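Local coordinates for protein tylactone synthase starter module and modules 1 & 2 (Streptomyces fradiae, PDB 2Z5L) that probably reduces the beta-keto group of a growing polyketide chain with NADPH, as the first ketoreductase of the tylosin synthase, and sets the configuration of the resulting hydroxyl, at residues Gly344-Ala349 against Ala442-Leu447; Arg170-Glu175 against Ala349-Leu354; Val387-Val392 against Gly431-Gly436. One frame throughout, in Å; residues are numbered along the deposited sequence.

Contact 1 (Gly344-Ala349 against Ala442-Leu447); sequences GILDDA and AGEESL
Asp348 and Gly443 bring the two backbones closest, with their CA atoms 5.6 Å apart, where an irregular loop passes the first turn of helix 442-450. Asp348 lies against the start of that helix. Its CG sits between its backbone N and carbonyl carbon (chi1 60°), and CB packs 4.0 Å from Ala442 CB. Asp348 OD2 stays 3.7 Å from Ala442 N, so this is proximity and not a hydrogen bond. The N-terminal end of a helix may still help to stabilise the carboxylate. Two residues earlier in the loop, Leu346 reaches Glu444 with one methyl, CD2 to OE1 at 3.5 Å. The Glu444 chain is bent (chi2 56°), and this folds its carboxylate back beside the helix start. There OE1 takes a hydrogen bond from Gly441 N, and OE2 takes one from Gln401 NE2. The same Gln401 amide nitrogen also bonds Asp347 O, so it ties loop and helix together indirectly. Leu346, Asp347 and Asp348 spell the LDD motif characteristic of B-type polyketide ketoreductases. The helix beside it probably corresponds to the lid helix that, in this family, borders the substrate groove.

Contact 2 (Arg170-Glu175 against Ala349-Leu354); sequences RVAALE and AVIDTL
Glu175 and Ile351 join the two halves of a modular polyketide ketoreductase. Glu175 ends helix 160-175 of the N-terminal part, which in this family is the structural subdomain. Ile351 begins the short 3-10 segment 351-353 in the KR domain. The central bond runs from Ile351 N to Glu175 OE1, 2.7 Å long and nearly straight at 164°. OE1 receives it through its syn lone pair, on the side of OE2. Beyond CG the Glu175 chain is extended (chi2 -170°), which carries the carboxylate across to the loop. Two waters widen the link. One donates to Glu175 OE2 and to Ala349 O. The other donates to Glu175 OE1 and accepts from Asp352 N. Glu175 OE2 has a further partner in Gly400 N.

Carbon atoms of the loop also crowd the carboxylate. Ile351 CG1 lies beside its own backbone N (chi1 -59°), which brings it to the carboxylate along with the N-H. The 3.0 Å between Ile351 CG1 and Glu175 OE1 is unusually short, and its exact value is doubtful. Val350 CB lies 3.5 Å from Glu175 OE1. The apolar contact is made by the Ile351 tip, with CD1 4.0 Å from Ala172 CB, 3.6 Å from Ala172 CA and 3.9 Å from Glu175 CB. Within the loop, Val350 O accepts from both Thr353 N and Thr353 OG1, and the two donors come from the same face of its plane. Ile351 O is bound by Gln130 of helix 119-135, a second tie to the N-terminal part.

Each oxygen of the Glu175 carboxylate thus accepts two hydrogen bonds, one from a backbone N-H and one from water. This should fix the rotation of the group, and is consistent with an ionised glutamate at the joint.

Contact 3 (Val387-Val392 against Gly431-Gly436); sequences VLFSSV and GLWGGG
Phe389 and Trp433 touch through one atom of each ring, and Gly431 and Val392 make the second touch of this contact. Phe389 CE2 and Trp433 CZ2 are 4.2 Å apart, and the tryptophan atom lies at the edge of the phenylalanine ring, near its plane. Trp433 CH2 follows at 4.6 Å from the same Phe389 CE2. The two rings therefore touch at this one place and do not overlap. The CA-CB bond of Phe389 already points toward segment 431-436. Trp433 starts less directly, and its six-membered ring provides the touching end.

Gly431 meets Val392 just beyond the strand ends. Their CA atoms are 5.6 Å apart, the closest pair of the two backbones. The contact is a single methyl on backbone: Val392 CG1 lies 4.3 Å from Gly431 CA. That methyl sits between the backbone N and carbonyl carbon of Val392 (chi1 69°). Val392 packs on Val478 as well.

The setting is the Rossmann fold of the short-chain dehydrogenase/reductases. Strand 386-391, helix 402-419 and strand 426-430 make a beta-alpha-beta unit, and the two strands are parallel neighbours. Backbone hydrogen bonds of Leu388 with Thr426 and Val428 hold them together. Segment 431-436 is the chain as it leaves the second strand, starting at Gly431.

A third aromatic residue, at the end of that strand, gathers the ring pair. Trp430 meets the Phe389 ring with the planes about 25° apart, and the Trp433 ring with the planes about 65° apart. Helix 457-470 also reaches this cluster, with Leu464 on Phe389 and Ala460 on Trp433.

In the fold
Contacts 1 and 2 follow one another along the loop after strand 338-341. They share Ala349, and their centres are 12 Å apart. The first part of the loop meets helix 442-450, and the next part meets the N-terminal helix 160-175. Contact 3 also lies 12 Å from contact 1, centre to centre, and touches it: Leu432 CD2 is 3.8 Å from Glu444 CB and 4.2 Å from Leu447 CD1. Contacts 2 and 3 are 21 Å apart between centres and do not touch. Ser391 of contact 3 packs on Tyr404, whose backbone N weakly bonds Asp347 OD2 of contact 1. Their positions fit the serine and tyrosine of the SDR family, consistent with an active-site groove nearby.

Contact 1 (Gly344-Ala349 against Ala442-Leu447)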
# COMPACT_ATOMS: atom_id res chain seq x y z
N GLY A 344 -10.52 4.98 -8.26
CA GLY A 344 -10.16 3.63 -7.88
C GLY A 344 -11.37 2.73 -7.91
O GLY A 344 -12.49 3.19 -8.13
N ILE A 345 -11.14 1.44 -7.67
CA ILE A 345 -12.23 0.47 -7.70
C ILE A 345 -12.29 -0.43 -6.49
O ILE A 345 -11.27 -0.70 -5.86
CB ILE A 345 -12.12 -0.44 -8.92
CG1 ILE A 345 -10.91 -1.33 -8.76
CG2 ILE A 345 -11.99 0.40 -10.18
CD1 ILE A 345 -10.84 -2.41 -9.79
N LEU A 346 -13.49 -0.91 -6.17
CA LEU A 346 -13.66 -1.79 -5.03
C LEU A 346 -13.02 -3.14 -5.32
O LEU A 346 -13.23 -3.74 -6.39
CB LEU A 346 -15.16 -1.98 -4.72
CG LEU A 346 -15.58 -1.94 -3.24
CD1 LEU A 346 -17.09 -2.05 -3.14
CD2 LEU A 346 -14.91 -3.07 -2.46
N ASP A 347 -12.20 -3.58 -4.37
CA ASP A 347 -11.50 -4.86 -4.47
C ASP A 347 -11.77 -5.78 -3.30
O ASP A 347 -11.63 -5.39 -2.14
CB ASP A 347 -9.98 -4.69 -4.56
CG ASP A 347 -9.26 -6.03 -4.52
OD1 ASP A 347 -9.65 -6.92 -5.31
OD2 ASP A 347 -8.30 -6.20 -3.72
N ASP A 348 -12.15 -7.02 -3.60
CA ASP A 348 -12.37 -8.01 -2.56
C ASP A 348 -12.25 -9.42 -3.14
O ASP A 348 -13.23 -10.05 -3.52
CB ASP A 348 -13.72 -7.78 -1.83
CG ASP A 348 -14.94 -7.84 -2.75
OD1 ASP A 348 -14.95 -7.14 -3.80
OD2 ASP A 348 -15.91 -8.56 -2.38
N ALA A 349 -11.00 -9.87 -3.20
CA ALA A 349 -10.67 -11.20 -3.70
C ALA A 349 -9.49 -11.77 -2.90
O ALA A 349 -8.42 -11.17 -2.86
CB ALA A 349 -10.31 -11.13 -5.18
N ALA A 442 -16.59 -7.40 1.03
CA ALA A 442 -16.01 -8.30 2.01
C ALA A 442 -14.88 -7.61 2.77
O ALA A 442 -14.75 -7.79 3.99
CB ALA A 442 -15.49 -9.59 1.32
N GLY A 443 -14.06 -6.83 2.08
CA GLY A 443 -12.95 -6.15 2.74
C GLY A 443 -13.35 -5.15 3.82
O GLY A 443 -12.79 -5.17 4.92
N GLU A 444 -14.30 -4.28 3.52
CA GLU A 444 -14.75 -3.29 4.49
C GLU A 444 -15.42 -4.05 5.64
O GLU A 444 -15.27 -3.69 6.81
CB GLU A 444 -15.73 -2.31 3.84
CG GLU A 444 -15.13 -1.43 2.73
CD GLU A 444 -14.48 -2.24 1.62
OE1 GLU A 444 -15.15 -3.13 1.04
OE2 GLU A 444 -13.30 -1.98 1.32
N GLU A 445 -16.15 -5.11 5.28
CA GLU A 445 -16.84 -5.95 6.25
C GLU A 445 -15.86 -6.56 7.26
O GLU A 445 -16.18 -6.70 8.44
CB GLU A 445 -17.61 -7.07 5.53
CG GLU A 445 -18.86 -6.59 4.81
CD GLU A 445 -19.48 -7.66 3.93
OE1 GLU A 445 -19.32 -8.87 4.23
OE2 GLU A 445 -20.15 -7.30 2.95
N SER A 446 -14.67 -6.91 6.79
CA SER A 446 -13.67 -7.49 7.67
C SER A 446 -13.09 -6.45 8.61
O SER A 446 -12.93 -6.71 9.81
CB SER A 446 -12.54 -8.12 6.88
OG SER A 446 -11.50 -8.53 7.75
N LEU A 447 -12.77 -5.28 8.08
CA LEU A 447 -12.22 -4.19 8.88
C LEU A 447 -13.21 -3.75 9.94
O LEU A 447 -12.84 -3.35 11.04
CB LEU A 447 -11.89 -2.99 7.99
CG LEU A 447 -10.70 -3.08 7.04
CD1 LEU A 447 -10.65 -1.84 6.15
CD2 LEU A 447 -9.43 -3.22 7.85

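Contact 2 (Arg170-Glu175 against Ala349-Leu354)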
# COMPACT_ATOMS: atom_id res chain seq x y z
N ARG A 170 1.56 -8.04 3.84
CA ARG A 170 0.77 -7.87 5.06
C ARG A 170 -0.61 -8.51 4.94
O ARG A 170 -1.21 -8.93 5.95
CB ARG A 170 0.64 -6.38 5.40
CG ARG A 170 2.00 -5.72 5.66
CD ARG A 170 1.86 -4.28 6.10
NE ARG A 170 1.78 -3.34 4.98
CZ ARG A 170 2.82 -2.67 4.50
NH1 ARG A 170 4.03 -2.83 5.04
NH2 ARG A 170 2.65 -1.84 3.48
N VAL A 171 -1.13 -8.58 3.72
CA VAL A 171 -2.42 -9.19 3.49
C VAL A 171 -2.21 -10.70 3.59
O VAL A 171 -3.06 -11.41 4.13
CB VAL A 171 -2.96 -8.84 2.08
CG1 VAL A 171 -4.21 -9.68 1.78
CG2 VAL A 171 -3.29 -7.37 2.01
N ALA A 172 -1.08 -11.17 3.08
CA ALA A 172 -0.77 -12.61 3.13
C ALA A 172 -0.68 -13.12 4.57
O ALA A 172 -1.14 -14.22 4.86
CB ALA A 172 0.54 -12.88 2.40
N ALA A 173 -0.09 -12.31 5.45
CA ALA A 173 0.05 -12.69 6.85
C ALA A 173 -1.30 -13.00 7.49
O ALA A 173 -1.43 -13.96 8.26
CB ALA A 173 0.74 -11.56 7.62
N LEU A 174 -2.30 -12.20 7.16
CA LEU A 174 -3.65 -12.34 7.70
C LEU A 174 -4.49 -13.41 7.03
O LEU A 174 -5.35 -14.04 7.66
CB LEU A 174 -4.38 -10.99 7.61
CG LEU A 174 -3.75 -9.81 8.35
CD1 LEU A 174 -4.20 -8.51 7.71
CD2 LEU A 174 -4.12 -9.86 9.82
N GLU A 175 -4.24 -13.62 5.74
CA GLU A 175 -4.98 -14.61 4.97
C GLU A 175 -4.44 -16.03 5.10
O GLU A 175 -5.20 -17.01 5.10
CB GLU A 175 -4.98 -14.23 3.50
CG GLU A 175 -6.16 -13.40 3.10
CD GLU A 175 -6.24 -13.26 1.60
OE1 GLU A 175 -6.16 -14.30 0.91
OE2 GLU A 175 -6.37 -12.12 1.11
N ALA A 349 -11.00 -9.87 -3.20
CA ALA A 349 -10.67 -11.20 -3.70
C ALA A 349 -9.49 -11.77 -2.90
O ALA A 349 -8.42 -11.17 -2.86
CB ALA A 349 -10.31 -11.13 -5.18
N VAL A 350 -9.71 -12.91 -2.25
CA VAL A 350 -8.66 -13.56 -1.48
C VAL A 350 -7.56 -14.02 -2.40
O VAL A 350 -7.76 -14.19 -3.61
CB VAL A 350 -9.20 -14.79 -0.71
CG1 VAL A 350 -10.13 -14.34 0.39
CG2 VAL A 350 -9.91 -15.72 -1.67
N ILE A 351 -6.38 -14.23 -1.82
CA ILE A 351 -5.20 -14.67 -2.55
C ILE A 351 -5.39 -15.92 -3.40
O ILE A 351 -4.90 -15.99 -4.54
CB ILE A 351 -4.05 -14.93 -1.57
CG1 ILE A 351 -3.75 -13.65 -0.80
CG2 ILE A 351 -2.80 -15.41 -2.34
CD1 ILE A 351 -2.76 -13.84 0.34
N ASP A 352 -6.10 -16.90 -2.86
CA ASP A 352 -6.33 -18.14 -3.59
C ASP A 352 -7.12 -17.90 -4.87
O ASP A 352 -7.03 -18.68 -5.81
CB ASP A 352 -7.08 -19.16 -2.73
CG ASP A 352 -7.43 -20.43 -3.50
OD1 ASP A 352 -6.49 -21.12 -3.96
OD2 ASP A 352 -8.63 -20.72 -3.67
N THR A 353 -7.89 -16.81 -4.90
CA THR A 353 -8.70 -16.50 -6.07
C THR A 353 -8.26 -15.22 -6.77
O THR A 353 -8.96 -14.74 -7.66
CB THR A 353 -10.18 -16.35 -5.70
OG1 THR A 353 -10.36 -15.17 -4.91
CG2 THR A 353 -10.64 -17.56 -4.89
N LEU A 354 -7.12 -14.66 -6.37
CA LEU A 354 -6.63 -13.43 -6.98
C LEU A 354 -6.08 -13.72 -8.37
O LEU A 354 -4.99 -14.28 -8.52
CB LEU A 354 -5.54 -12.82 -6.08
CG LEU A 354 -4.90 -11.46 -6.47
CD1 LEU A 354 -5.94 -10.42 -6.65
CD2 LEU A 354 -3.93 -11.04 -5.37
O HOH W 1 -6.32 -10.87 -1.30
O HOH W 2 -6.49 -17.15 0.07

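Contact 3 (Val387-Val392 against Gly431-Gly436)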
# COMPACT_ATOMS: atom_id res chain seq x y z
N VAL A 387 -2.63 15.45 -3.74
CA VAL A 387 -3.21 14.59 -2.73
C VAL A 387 -3.65 13.23 -3.25
O VAL A 387 -4.44 13.12 -4.20
CB VAL A 387 -4.42 15.28 -2.09
CG1 VAL A 387 -4.85 14.55 -0.84
CG2 VAL A 387 -4.06 16.72 -1.77
N LEU A 388 -3.13 12.18 -2.63
CA LEU A 388 -3.49 10.83 -3.03
C LEU A 388 -4.30 10.20 -1.93
O LEU A 388 -3.94 10.27 -0.74
CB LEU A 388 -2.24 10.00 -3.34
CG LEU A 388 -1.25 10.58 -4.38
CD1 LEU A 388 -0.06 9.67 -4.49
CD2 LEU A 388 -1.92 10.74 -5.75
N PHE A 389 -5.42 9.60 -2.32
CA PHE A 389 -6.31 8.92 -1.37
C PHE A 389 -5.94 7.45 -1.32
O PHE A 389 -6.29 6.68 -2.21
CB PHE A 389 -7.77 9.08 -1.81
CG PHE A 389 -8.35 10.41 -1.47
CD1 PHE A 389 -7.82 11.57 -2.04
CD2 PHE A 389 -9.41 10.53 -0.59
CE1 PHE A 389 -8.34 12.82 -1.73
CE2 PHE A 389 -9.93 11.77 -0.27
CZ PHE A 389 -9.40 12.93 -0.85
N SER A 390 -5.20 7.09 -0.28
CA SER A 390 -4.77 5.73 -0.08
C SER A 390 -5.79 5.04 0.82
O SER A 390 -6.87 5.57 1.07
CB SER A 390 -3.37 5.73 0.56
OG SER A 390 -2.84 4.43 0.59
N SER A 391 -5.43 3.86 1.30
CA SER A 391 -6.27 3.05 2.17
C SER A 391 -5.37 2.43 3.24
O SER A 391 -4.20 2.13 2.99
CB SER A 391 -6.94 1.94 1.36
OG SER A 391 -7.68 1.07 2.21
N VAL A 392 -5.94 2.22 4.43
CA VAL A 392 -5.20 1.62 5.54
C VAL A 392 -4.86 0.17 5.19
O VAL A 392 -3.98 -0.45 5.80
CB VAL A 392 -6.04 1.64 6.84
CG1 VAL A 392 -7.22 0.70 6.71
CG2 VAL A 392 -5.17 1.28 8.03
N GLY A 431 -9.41 5.04 6.47
CA GLY A 431 -10.03 3.89 7.11
C GLY A 431 -11.39 3.84 6.47
O GLY A 431 -11.55 4.34 5.35
N LEU A 432 -12.38 3.27 7.15
CA LEU A 432 -13.73 3.18 6.62
C LEU A 432 -14.38 4.55 6.51
O LEU A 432 -14.33 5.34 7.46
CB LEU A 432 -14.60 2.30 7.51
CG LEU A 432 -14.16 0.85 7.64
CD1 LEU A 432 -15.03 0.12 8.68
CD2 LEU A 432 -14.28 0.20 6.29
N TRP A 433 -14.99 4.84 5.36
CA TRP A 433 -15.66 6.12 5.13
C TRP A 433 -17.14 6.14 5.44
O TRP A 433 -17.92 5.34 4.91
CB TRP A 433 -15.46 6.59 3.68
CG TRP A 433 -14.27 7.46 3.50
CD1 TRP A 433 -12.96 7.09 3.63
CD2 TRP A 433 -14.27 8.86 3.18
NE1 TRP A 433 -12.14 8.18 3.41
CE2 TRP A 433 -12.91 9.27 3.14
CE3 TRP A 433 -15.27 9.80 2.93
CZ2 TRP A 433 -12.54 10.59 2.85
CZ3 TRP A 433 -14.90 11.11 2.65
CH2 TRP A 433 -13.55 11.49 2.61
N GLY A 434 -17.55 7.06 6.31
CA GLY A 434 -18.95 7.24 6.63
C GLY A 434 -19.81 7.37 5.40
O GLY A 434 -19.31 7.58 4.29
N GLY A 435 -21.12 7.25 5.58
CA GLY A 435 -22.08 8.12 4.92
C GLY A 435 -22.72 7.47 3.72
O GLY A 435 -22.41 6.33 3.37
N GLY A 436 -23.63 8.20 3.07
CA GLY A 436 -24.19 7.77 1.80
C GLY A 436 -23.12 7.47 0.77
O GLY A 436 -22.00 7.97 0.86